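Local coordinates for protein glutamate receptor 1 (Adineta vaga, PDB 4IO3) that binds acidic amino acids such as glutamate and aspartate through this ligand-binding domain and is probably a ligand-gated ion channel of the ionotropic glutamate receptor family, at residues D85-S90 against S205-V210; A97-I102 against D220-I225; N131-R136 against I174-M179; I135-A140 against R154-L159. All coordinates share one frame; numbering follows the deposited sequence. Where two conformers were deposited one is given.

Interaction 1. Residues D85-S90 against S205-V210; sequences DITVTS and STFGIV. With ASP (aspartic acid), chain C.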
# COMPACT_ATOMS: atom_id res chain seq x y z
N ASP A 85 -10.95 -5.48 -7.37
CA ASP A 85 -11.01 -4.73 -6.15
C ASP A 85 -11.08 -5.68 -4.96
O ASP A 85 -12.07 -5.70 -4.21
CB ASP A 85 -12.18 -3.72 -6.16
CG ASP A 85 -13.55 -4.31 -6.52
OD1 ASP A 85 -13.65 -5.39 -7.13
OD2 ASP A 85 -14.57 -3.63 -6.19
N ILE A 86 -10.00 -6.42 -4.78
CA ILE A 86 -9.93 -7.53 -3.83
C ILE A 86 -9.02 -7.14 -2.69
O ILE A 86 -7.79 -6.96 -2.86
CB ILE A 86 -9.41 -8.81 -4.50
CG1 ILE A 86 -10.24 -9.15 -5.75
CG2 ILE A 86 -9.32 -9.93 -3.49
CD1 ILE A 86 -9.58 -10.19 -6.63
N THR A 87 -9.62 -6.98 -1.51
CA THR A 87 -8.88 -6.53 -0.34
C THR A 87 -7.91 -7.58 0.20
O THR A 87 -8.26 -8.75 0.34
CB THR A 87 -9.85 -6.10 0.77
OG1 THR A 87 -10.73 -5.11 0.22
CG2 THR A 87 -9.14 -5.51 1.97
N VAL A 88 -6.68 -7.13 0.48
CA VAL A 88 -5.65 -8.00 1.08
C VAL A 88 -5.94 -8.09 2.57
O VAL A 88 -5.94 -7.08 3.26
CB VAL A 88 -4.26 -7.43 0.84
CG1 VAL A 88 -3.19 -8.31 1.47
CG2 VAL A 88 -3.99 -7.30 -0.62
N THR A 89 -6.27 -9.27 3.05
CA THR A 89 -6.52 -9.45 4.46
C THR A 89 -5.70 -10.59 5.04
O THR A 89 -5.29 -11.48 4.33
CB THR A 89 -7.99 -9.77 4.78
OG1 THR A 89 -8.29 -11.10 4.31
CG2 THR A 89 -8.95 -8.76 4.08
N SER A 90 -5.49 -10.55 6.33
CA SER A 90 -4.73 -11.57 7.03
C SER A 90 -5.33 -12.96 6.84
O SER A 90 -4.63 -13.91 6.54
CB SER A 90 -4.63 -11.25 8.51
OG SER A 90 -3.74 -12.15 9.11
N SER A 205 -6.36 -0.29 3.87
CA SER A 205 -5.98 -1.57 3.37
C SER A 205 -5.42 -1.39 1.96
O SER A 205 -5.18 -0.25 1.51
CB SER A 205 -7.21 -2.48 3.35
OG SER A 205 -8.34 -1.80 2.77
N THR A 206 -5.23 -2.51 1.26
CA THR A 206 -4.79 -2.47 -0.13
C THR A 206 -5.56 -3.46 -0.96
O THR A 206 -6.18 -4.39 -0.42
CB THR A 206 -3.31 -2.84 -0.22
OG1 THR A 206 -3.09 -4.11 0.43
CG2 THR A 206 -2.47 -1.79 0.47
N PHE A 207 -5.53 -3.27 -2.28
CA PHE A 207 -6.01 -4.27 -3.22
C PHE A 207 -4.78 -4.93 -3.84
O PHE A 207 -3.82 -4.24 -4.18
CB PHE A 207 -6.83 -3.67 -4.36
CG PHE A 207 -8.14 -3.04 -3.96
CD1 PHE A 207 -8.87 -3.53 -2.90
CD2 PHE A 207 -8.67 -2.03 -4.72
CE1 PHE A 207 -10.07 -2.95 -2.56
CE2 PHE A 207 -9.88 -1.43 -4.40
CZ PHE A 207 -10.60 -1.92 -3.35
N GLY A 208 -4.80 -6.25 -3.98
CA GLY A 208 -3.71 -6.95 -4.63
C GLY A 208 -4.25 -8.03 -5.55
O GLY A 208 -5.41 -8.45 -5.41
N ILE A 209 -3.43 -8.46 -6.50
CA ILE A 209 -3.78 -9.57 -7.37
C ILE A 209 -3.60 -10.85 -6.57
O ILE A 209 -2.59 -11.05 -5.89
CB ILE A 209 -2.91 -9.57 -8.67
CG1 ILE A 209 -3.24 -8.28 -9.46
CG2 ILE A 209 -3.16 -10.84 -9.48
CD1 ILE A 209 -2.41 -8.14 -10.75
N VAL A 210 -4.63 -11.69 -6.61
CA VAL A 210 -4.61 -12.96 -5.88
C VAL A 210 -3.82 -13.98 -6.68
O VAL A 210 -4.07 -14.14 -7.88
CB VAL A 210 -6.02 -13.50 -5.65
CG1 VAL A 210 -5.97 -14.76 -4.78
CG2 VAL A 210 -6.90 -12.47 -4.98
N ASP C . -12.95 -5.17 -1.53
CA ASP C . -13.95 -6.07 -0.89
C ASP C . -13.37 -7.44 -0.68
O ASP C . -12.30 -7.81 -1.25
CB ASP C . -15.22 -6.21 -1.75
CG ASP C . -16.16 -5.04 -1.61
OD1 ASP C . -16.87 -4.70 -2.61
OD2 ASP C . -16.22 -4.44 -0.50
OXT ASP C . -13.97 -8.22 0.07
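The backbones of T87 and F207 form a single beta bridge where the loop 85-90 meets strand 205-207, and two backbone hydrogen bonds fasten the crossing. V88 N gives its proton to T206 O at 2.9 Å in a nearly straight bond (169°), while G208 N reaches I86 O over a longer 3.3 Å. Each carbonyl also takes a CA-H, I86 O from F207 and T206 O from T87. D85 O, T87 N and T87 OG1 face the bound aspartate instead. T87 N donates to the ligand's carboxylate O at 2.8 Å, and the ligand's ammonium N donates to D85 O and T87 OG1. This is the ligand site in the cleft of the bilobed, periplasmic-binding-protein-like domain, where R92, held also by T87 O, grips the ligand as well. T87 OG1 stands beside its own backbone N, anti to the carbonyl carbon (chi1 -56°), which turns the hydroxyl to the ligand and sends CG2 to S205 CB. F207 gives a flat apolar surface beside the site: D85 CB rests over one ring face, 4.0 Å from the centroid, and T87 OG1 sits at the ring's edge. The D85 carboxylate turns elsewhere, to Y67 and S17. T206 OG1 touches V88 CG2 at 3.5 Å and is hydrogen-bonded to R229 of the second subunit. Beyond G208, I86 CG2 and V210 CG2 meet at 3.8 Å as the side chains cross almost perpendicularly.

Interaction 2. Residues A97-I102 against D220-I225; sequences AFSNSI and DLDVNI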
# COMPACT_ATOMS: atom_id res chain seq x y z
N ALA A 97 -1.64 -16.14 -1.83
CA ALA A 97 -0.72 -15.00 -1.78
C ALA A 97 -1.32 -13.82 -2.52
O ALA A 97 -2.30 -13.96 -3.27
CB ALA A 97 0.63 -15.39 -2.40
N PHE A 98 -0.71 -12.65 -2.35
CA PHE A 98 -1.13 -11.47 -3.08
C PHE A 98 0.09 -10.80 -3.71
O PHE A 98 1.17 -10.76 -3.13
CB PHE A 98 -1.78 -10.47 -2.14
CG PHE A 98 -3.12 -10.88 -1.61
CD1 PHE A 98 -3.23 -11.56 -0.41
CD2 PHE A 98 -4.27 -10.57 -2.30
CE1 PHE A 98 -4.46 -11.93 0.07
CE2 PHE A 98 -5.50 -10.92 -1.81
CZ PHE A 98 -5.59 -11.61 -0.62
N SER A 99 -0.10 -10.25 -4.90
CA SER A 99 0.92 -9.42 -5.51
C SER A 99 1.11 -8.13 -4.72
O SER A 99 0.34 -7.76 -3.82
CB SER A 99 0.52 -9.06 -6.93
OG SER A 99 -0.49 -8.05 -6.95
N ASN A 100 2.17 -7.41 -5.05
CA ASN A 100 2.28 -6.05 -4.60
C ASN A 100 1.00 -5.31 -4.92
O ASN A 100 0.34 -5.56 -5.92
CB ASN A 100 3.43 -5.35 -5.33
CG ASN A 100 4.75 -5.76 -4.79
OD1 ASN A 100 5.39 -6.67 -5.31
ND2 ASN A 100 5.16 -5.13 -3.71
N SER A 101 0.64 -4.38 -4.05
CA SER A 101 -0.65 -3.74 -4.22
C SER A 101 -0.80 -2.96 -5.50
O SER A 101 0.15 -2.31 -6.00
CB SER A 101 -0.95 -2.88 -3.00
OG SER A 101 -0.01 -1.87 -2.85
N ILE A 102 -1.98 -3.05 -6.08
CA ILE A 102 -2.34 -2.24 -7.22
C ILE A 102 -2.99 -0.92 -6.80
O ILE A 102 -3.05 -0.01 -7.59
CB ILE A 102 -3.25 -2.99 -8.23
CG1 ILE A 102 -4.57 -3.46 -7.59
CG2 ILE A 102 -2.53 -4.20 -8.79
CD1 ILE A 102 -5.52 -3.97 -8.65
N ASP A 220 7.92 -12.26 -11.32
CA ASP A 220 7.65 -11.65 -12.63
C ASP A 220 6.46 -10.69 -12.50
O ASP A 220 6.49 -9.55 -12.96
CB ASP A 220 7.37 -12.75 -13.69
CG ASP A 220 7.42 -12.23 -15.17
OD1 ASP A 220 8.06 -11.22 -15.48
OD2 ASP A 220 6.81 -12.89 -16.06
N LEU A 221 5.42 -11.15 -11.82
CA LEU A 221 4.22 -10.34 -11.70
C LEU A 221 4.47 -9.10 -10.86
O LEU A 221 4.07 -8.00 -11.22
CB LEU A 221 3.04 -11.15 -11.14
CG LEU A 221 1.74 -10.38 -10.94
CD1 LEU A 221 1.20 -9.78 -12.25
CD2 LEU A 221 0.66 -11.26 -10.29
N ASP A 222 5.13 -9.28 -9.71
CA ASP A 222 5.38 -8.15 -8.81
C ASP A 222 6.26 -7.08 -9.46
O ASP A 222 6.00 -5.87 -9.34
CB ASP A 222 6.05 -8.61 -7.51
CG ASP A 222 5.09 -9.20 -6.52
OD1 ASP A 222 3.86 -9.11 -6.75
OD2 ASP A 222 5.58 -9.76 -5.50
N VAL A 223 7.32 -7.51 -10.15
CA VAL A 223 8.19 -6.55 -10.81
C VAL A 223 7.41 -5.72 -11.81
O VAL A 223 7.61 -4.51 -11.93
CB VAL A 223 9.36 -7.28 -11.47
CG1 VAL A 223 10.10 -6.40 -12.47
CG2 VAL A 223 10.32 -7.78 -10.40
N ASN A 224 6.51 -6.37 -12.53
CA ASN A 224 5.75 -5.67 -13.53
C ASN A 224 4.70 -4.74 -12.95
O ASN A 224 4.49 -3.63 -13.45
CB ASN A 224 5.16 -6.66 -14.54
CG ASN A 224 6.17 -7.06 -15.58
OD1 ASN A 224 6.31 -6.37 -16.58
ND2 ASN A 224 6.89 -8.13 -15.34
N ILE A 225 4.05 -5.18 -11.87
CA ILE A 225 3.10 -4.28 -11.21
C ILE A 225 3.83 -3.03 -10.69
O ILE A 225 3.37 -1.89 -10.85
CB ILE A 225 2.41 -5.01 -10.04
CG1 ILE A 225 1.45 -6.06 -10.59
CG2 ILE A 225 1.70 -4.02 -9.16
CD1 ILE A 225 0.27 -5.42 -11.35
O HOH W 1 4.01 -10.13 -3.35
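D222 reaches from helix 218-230 to the backbone at S99 and N100, where the chain leaves the edge strand 97-98 of the mixed sheet: a helix-to-loop contact in the periplasmic-binding-protein-like fold. From CB, a chi1 of -79° swings the carboxylate off the helix toward the loop. At the tip, D222 OD1 accepts the proton of N100 N at 2.9 Å, the donor standing well above the carboxylate plane, and also touches S99 CA and S99 CB, the latter at 3.3 Å. OD2 takes a proton from a water, which gives its other proton to F98 O, and forms a salt bridge with R93 of the second subunit. A short acidic side chain thus suits the place: OD1 serves the loop directly, while OD2 serves it through a water and also pairs with the dimer partner. Replaced by alanine, D222 would lose both oxygens, which is likely to leave N100 N without this acceptor and R93 of the second subunit without this counter-charge. S99 is small enough to let the helix come close, and S99 OG donates to the next residue's carbonyl, N100 O, at 2.8 Å and takes the N-H of I209. S99 CB also meets L221 CD2 at 4.0 Å. One helical turn on from L221, I225 supplies the apolar part: its CG2 lies against N100 O, and I225 CD1 touches I102 CG2 at 4.0 Å.

Interaction 3. Residues N131-R136 against I174-M179; sequences NRIGIR and IDVSFM. With ASP (aspartic acid), chain C.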
# COMPACT_ATOMS: atom_id res chain seq x y z
N ASN A 131 -30.37 -4.75 12.59
CA ASN A 131 -31.02 -5.23 11.37
C ASN A 131 -31.17 -4.08 10.38
O ASN A 131 -31.76 -4.26 9.32
CB ASN A 131 -32.39 -5.84 11.64
CG ASN A 131 -33.29 -4.93 12.45
OD1 ASN A 131 -32.86 -4.32 13.43
ND2 ASN A 131 -34.56 -4.83 12.04
N ARG A 132 -30.68 -2.90 10.74
CA ARG A 132 -30.77 -1.76 9.81
C ARG A 132 -29.37 -1.31 9.39
O ARG A 132 -29.19 -0.25 8.78
CB ARG A 132 -31.60 -0.60 10.39
CG ARG A 132 -33.08 -0.95 10.57
CD ARG A 132 -33.94 0.26 10.91
NE ARG A 132 -33.92 1.26 9.87
CZ ARG A 132 -34.66 1.22 8.76
NH1 ARG A 132 -35.50 0.21 8.55
NH2 ARG A 132 -34.58 2.19 7.86
N ILE A 133 -28.38 -2.15 9.72
CA ILE A 133 -27.03 -2.00 9.20
C ILE A 133 -26.85 -3.13 8.23
O ILE A 133 -26.82 -4.30 8.61
CB ILE A 133 -25.97 -2.18 10.29
CG1 ILE A 133 -26.21 -1.16 11.39
CG2 ILE A 133 -24.59 -2.09 9.67
CD1 ILE A 133 -25.19 -1.21 12.51
N GLY A 134 -26.74 -2.79 6.95
CA GLY A 134 -26.53 -3.82 5.95
C GLY A 134 -25.06 -4.10 5.72
O GLY A 134 -24.23 -3.20 5.65
N ILE A 135 -24.74 -5.38 5.66
CA ILE A 135 -23.38 -5.83 5.38
C ILE A 135 -23.38 -6.85 4.27
O ILE A 135 -24.07 -7.86 4.34
CB ILE A 135 -22.76 -6.49 6.62
CG1 ILE A 135 -22.59 -5.46 7.76
CG2 ILE A 135 -21.44 -7.16 6.31
CD1 ILE A 135 -21.51 -4.39 7.50
N ARG A 136 -22.58 -6.60 3.24
CA ARG A 136 -22.43 -7.58 2.18
C ARG A 136 -21.59 -8.76 2.66
O ARG A 136 -20.41 -8.62 2.99
CB ARG A 136 -21.83 -6.92 0.96
CG ARG A 136 -22.80 -6.05 0.22
CD ARG A 136 -22.11 -5.23 -0.86
NE ARG A 136 -21.43 -6.10 -1.78
CZ ARG A 136 -20.19 -5.93 -2.22
NH1 ARG A 136 -19.45 -4.91 -1.81
NH2 ARG A 136 -19.70 -6.80 -3.08
N ILE A 174 -32.72 -0.58 5.27
CA ILE A 174 -31.56 -0.34 6.13
C ILE A 174 -31.19 1.16 6.12
O ILE A 174 -31.59 1.90 5.19
CB ILE A 174 -30.33 -1.19 5.69
CG1 ILE A 174 -29.91 -0.84 4.25
CG2 ILE A 174 -30.66 -2.69 5.79
CD1 ILE A 174 -28.66 -1.55 3.76
N ASP A 175 -30.43 1.61 7.13
CA ASP A 175 -29.98 3.00 7.22
C ASP A 175 -28.56 3.22 6.72
O ASP A 175 -28.25 4.30 6.24
CB ASP A 175 -30.05 3.52 8.67
CG ASP A 175 -31.49 3.73 9.15
OD1 ASP A 175 -32.29 4.27 8.37
OD2 ASP A 175 -31.81 3.34 10.29
N VAL A 176 -27.69 2.24 6.91
CA VAL A 176 -26.30 2.37 6.48
C VAL A 176 -25.73 1.07 5.95
O VAL A 176 -26.25 -0.00 6.24
CB VAL A 176 -25.36 2.82 7.62
CG1 VAL A 176 -25.69 4.19 8.10
CG2 VAL A 176 -25.42 1.81 8.79
N SER A 177 -24.66 1.17 5.18
CA SER A 177 -23.78 0.05 4.90
C SER A 177 -22.33 0.54 4.84
O SER A 177 -22.05 1.72 5.07
CB SER A 177 -24.16 -0.67 3.60
OG SER A 177 -23.52 -1.93 3.50
N PHE A 178 -21.41 -0.38 4.56
CA PHE A 178 -20.00 -0.03 4.31
C PHE A 178 -19.65 -0.28 2.86
O PHE A 178 -20.10 -1.26 2.27
CB PHE A 178 -19.06 -0.90 5.14
CG PHE A 178 -19.28 -0.86 6.63
CD1 PHE A 178 -19.91 0.20 7.25
CD2 PHE A 178 -18.78 -1.90 7.41
CE1 PHE A 178 -20.08 0.20 8.64
CE2 PHE A 178 -18.94 -1.90 8.77
CZ PHE A 178 -19.58 -0.87 9.40
N MET A 179 -18.78 0.55 2.30
CA MET A 179 -18.32 0.33 0.94
C MET A 179 -16.90 0.80 0.78
O MET A 179 -16.51 1.80 1.35
CB MET A 179 -19.25 1.12 0.01
CG MET A 179 -19.28 0.66 -1.39
SD MET A 179 -20.60 1.45 -2.36
CE MET A 179 -20.00 0.82 -3.92
N ASP C . -12.95 -5.17 -1.53
CA ASP C . -13.95 -6.07 -0.89
C ASP C . -13.37 -7.44 -0.68
O ASP C . -12.30 -7.81 -1.25
CB ASP C . -15.22 -6.21 -1.75
CG ASP C . -16.16 -5.04 -1.61
OD1 ASP C . -16.87 -4.70 -2.61
OD2 ASP C . -16.22 -4.44 -0.50
OXT ASP C . -13.97 -8.22 0.07
O HOH W 2 -21.30 -4.00 3.14
O HOH W 3 -19.63 -2.96 0.33
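R132 and D175 make the one salt bridge of this contact, at the end where the two strands begin. The arginine grips side-on, R132 NE to D175 OD2 at 3.0 Å and R132 NH2 to D175 OD1 at 3.1 Å. Both oxygens lie near the guanidinium plane, yet the carboxylate is turned 64° from it and is met from above its own plane. A bend at chi3 (62°) folds the arginine back to the aspartate, and NH2 also donates to G172 O. I174 lies over one guanidinium face.

Among the backbone bonds, R132 O takes D175 N at 2.8 Å and, weakly, V176 N, while G134 N donates to V176 O at 2.9 Å. Parallel pairing of this kind between 133-136 and 176-179 belongs to the alpha/beta lobe of the ligand-binding domain. S177 OG, anti to the backbone N, swings to G134 O at 2.6 Å, coming from above the carbonyl plane, and accepts a proton from a water that in turn accepts from R136 N. A second water joins F178 O to R136 NH1, whose 2.7 Å bond to OD1 of the bound aspartate is almost straight. The two waters thus link R136 to strand 176-179.

Apolar contacts are fewer. I133 CG1 and V176 CG2 lie side by side on one face, and I135 CD1 leans on F178 at CD2. G134 has no side chain, which leaves its CA room for I174 CD1.

Helix 140-148 covers I133 and I135, helix 162-170 packs on S177 and M179, and strands 157-159 and 103-112 pair with 133-136 and 176-180 respectively.

Interaction 4. Residues I135-A140 against R154-L159; sequences IRIGTA and RNFYPL. With ASP (aspartic acid), chain C.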
# COMPACT_ATOMS: atom_id res chain seq x y z
N ILE A 135 -24.74 -5.38 5.66
CA ILE A 135 -23.38 -5.83 5.38
C ILE A 135 -23.38 -6.85 4.27
O ILE A 135 -24.07 -7.86 4.34
CB ILE A 135 -22.76 -6.49 6.62
CG1 ILE A 135 -22.59 -5.46 7.76
CG2 ILE A 135 -21.44 -7.16 6.31
CD1 ILE A 135 -21.51 -4.39 7.50
N ARG A 136 -22.58 -6.60 3.24
CA ARG A 136 -22.43 -7.58 2.18
C ARG A 136 -21.59 -8.76 2.66
O ARG A 136 -20.41 -8.62 2.99
CB ARG A 136 -21.83 -6.92 0.96
CG ARG A 136 -22.80 -6.05 0.22
CD ARG A 136 -22.11 -5.23 -0.86
NE ARG A 136 -21.43 -6.10 -1.78
CZ ARG A 136 -20.19 -5.93 -2.22
NH1 ARG A 136 -19.45 -4.91 -1.81
NH2 ARG A 136 -19.70 -6.80 -3.08
N ILE A 137 -22.21 -9.93 2.73
CA ILE A 137 -21.51 -11.08 3.23
C ILE A 137 -20.40 -11.48 2.27
O ILE A 137 -20.47 -11.23 1.04
CB ILE A 137 -22.45 -12.24 3.57
CG1 ILE A 137 -23.16 -12.78 2.34
CG2 ILE A 137 -23.52 -11.81 4.63
CD1 ILE A 137 -23.87 -14.11 2.62
N GLY A 138 -19.35 -12.03 2.83
CA GLY A 138 -18.21 -12.49 2.04
C GLY A 138 -17.34 -11.35 1.50
O GLY A 138 -16.61 -11.53 0.53
N THR A 139 -17.47 -10.18 2.10
CA THR A 139 -16.57 -9.07 1.86
C THR A 139 -15.72 -8.79 3.08
O THR A 139 -15.99 -9.23 4.21
CB THR A 139 -17.30 -7.76 1.48
OG1 THR A 139 -18.06 -7.27 2.61
CG2 THR A 139 -18.20 -7.94 0.26
N ALA A 140 -14.63 -8.07 2.86
CA ALA A 140 -13.78 -7.68 3.97
C ALA A 140 -14.52 -6.89 5.02
O ALA A 140 -14.18 -6.97 6.20
CB ALA A 140 -12.58 -6.90 3.44
N ARG A 154 -23.05 -12.34 14.00
CA ARG A 154 -23.57 -12.01 12.68
C ARG A 154 -25.01 -11.53 12.82
O ARG A 154 -25.97 -12.23 12.47
CB ARG A 154 -23.46 -13.20 11.71
CG ARG A 154 -22.06 -13.42 11.13
CD ARG A 154 -21.90 -14.86 10.65
NE ARG A 154 -20.93 -15.53 11.51
CZ ARG A 154 -19.62 -15.43 11.34
NH1 ARG A 154 -19.13 -14.74 10.31
NH2 ARG A 154 -18.80 -16.05 12.17
N ASN A 155 -25.17 -10.30 13.32
CA ASN A 155 -26.50 -9.79 13.62
C ASN A 155 -26.95 -8.62 12.74
O ASN A 155 -27.94 -7.96 13.04
CB ASN A 155 -26.58 -9.41 15.11
CG ASN A 155 -25.55 -8.37 15.48
OD1 ASN A 155 -24.95 -7.75 14.60
ND2 ASN A 155 -25.31 -8.17 16.80
N PHE A 156 -26.25 -8.44 11.62
CA PHE A 156 -26.53 -7.38 10.64
C PHE A 156 -27.63 -7.83 9.69
O PHE A 156 -28.10 -8.97 9.75
CB PHE A 156 -25.25 -7.05 9.84
CG PHE A 156 -24.50 -8.26 9.37
CD1 PHE A 156 -25.03 -9.07 8.37
CD2 PHE A 156 -23.30 -8.63 9.95
CE1 PHE A 156 -24.34 -10.21 7.94
CE2 PHE A 156 -22.61 -9.76 9.55
CZ PHE A 156 -23.12 -10.56 8.54
N TYR A 157 -28.09 -6.89 8.86
CA TYR A 157 -28.94 -7.22 7.71
C TYR A 157 -28.04 -7.70 6.59
O TYR A 157 -27.26 -6.93 6.04
CB TYR A 157 -29.72 -6.00 7.25
CG TYR A 157 -30.83 -6.31 6.27
CD1 TYR A 157 -30.56 -6.45 4.91
CD2 TYR A 157 -32.14 -6.43 6.69
CE1 TYR A 157 -31.58 -6.72 4.01
CE2 TYR A 157 -33.15 -6.69 5.80
CZ TYR A 157 -32.87 -6.83 4.47
OH TYR A 157 -33.90 -7.09 3.58
N PRO A 158 -28.13 -8.98 6.26
CA PRO A 158 -27.20 -9.52 5.28
C PRO A 158 -27.59 -9.08 3.89
O PRO A 158 -28.77 -9.01 3.57
CB PRO A 158 -27.33 -11.03 5.46
CG PRO A 158 -28.68 -11.23 6.05
CD PRO A 158 -29.05 -10.00 6.78
N LEU A 159 -26.59 -8.74 3.08
CA LEU A 159 -26.82 -8.35 1.69
C LEU A 159 -26.07 -9.28 0.78
O LEU A 159 -24.90 -9.63 1.03
CB LEU A 159 -26.34 -6.91 1.46
CG LEU A 159 -27.04 -5.89 2.36
CD1 LEU A 159 -26.24 -4.60 2.40
CD2 LEU A 159 -28.49 -5.59 1.89
N ASP C . -12.95 -5.17 -1.53
CA ASP C . -13.95 -6.07 -0.89
C ASP C . -13.37 -7.44 -0.68
O ASP C . -12.30 -7.81 -1.25
CB ASP C . -15.22 -6.21 -1.75
CG ASP C . -16.16 -5.04 -1.61
OD1 ASP C . -16.87 -4.70 -2.61
OD2 ASP C . -16.22 -4.44 -0.50
OXT ASP C . -13.97 -8.22 0.07
O HOH W 4 -22.68 -10.58 -0.50
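The beta-alpha-beta unit of strand 133-136, helix 140-148 and strand 157-159 brings its two parallel strands together here, beside the ligand site. I135 sits between Y157 and L159, its N donating to Y157 O at 3.0 Å and its O accepting from L159 N. I137 N then meets L159 O at 3.2 Å, and a water bridges that oxygen to I137 O. F156 takes the crowded position between its backbone N and carbonyl carbon (chi1 46°), which lays one ring face under I135 CB, 3.9 Å from the centroid. I137 CG2 reaches both F156 CE1 and P158 CB. With the F156 ring cut back to an alanine, a gap is likely to open beneath I135, and I137 CG2 would keep only P158 across this contact. On the opposite face of the sheet from I135 and P158, R136 CG packs on L159 CB at 3.8 Å. Past the strand, a type II turn with G138 at positive phi brings T139 OG1 to R136 O at 2.7 Å and T139 CG2 over the guanidinium face. The turn delivers A140 N to the ligand's OXT at 2.9 Å. Helix 140-148 covers F156, with Y145 edge-to-face on its ring; helix 162-170 packs on R136 and L159, and strand 176-180 lies along the other edge of 133-136.

In the fold
Interactions 3 and 4 pair the two edges of strand 133-136 with parallel neighbours and share I135 and R136, their centres about 8 Å apart. Interaction 1 is the most buried; its chain crossing leaves polar groups to hold the ligand's amino-acid head, and T87 packs on A140 of interaction 4. Interactions 1, 3 and 4 all reach the bound aspartate, whereas interaction 2 lies away from it, buried against a helix. Interactions 1 and 2 are joined by backbone bonds between strand 200-211 and residues 97-102, and both touch the second subunit. Carboxylate chemistry marks interaction 2 and the outer end of interaction 3, while interaction 4, partly exposed, relies on apolar packing and strand pairing.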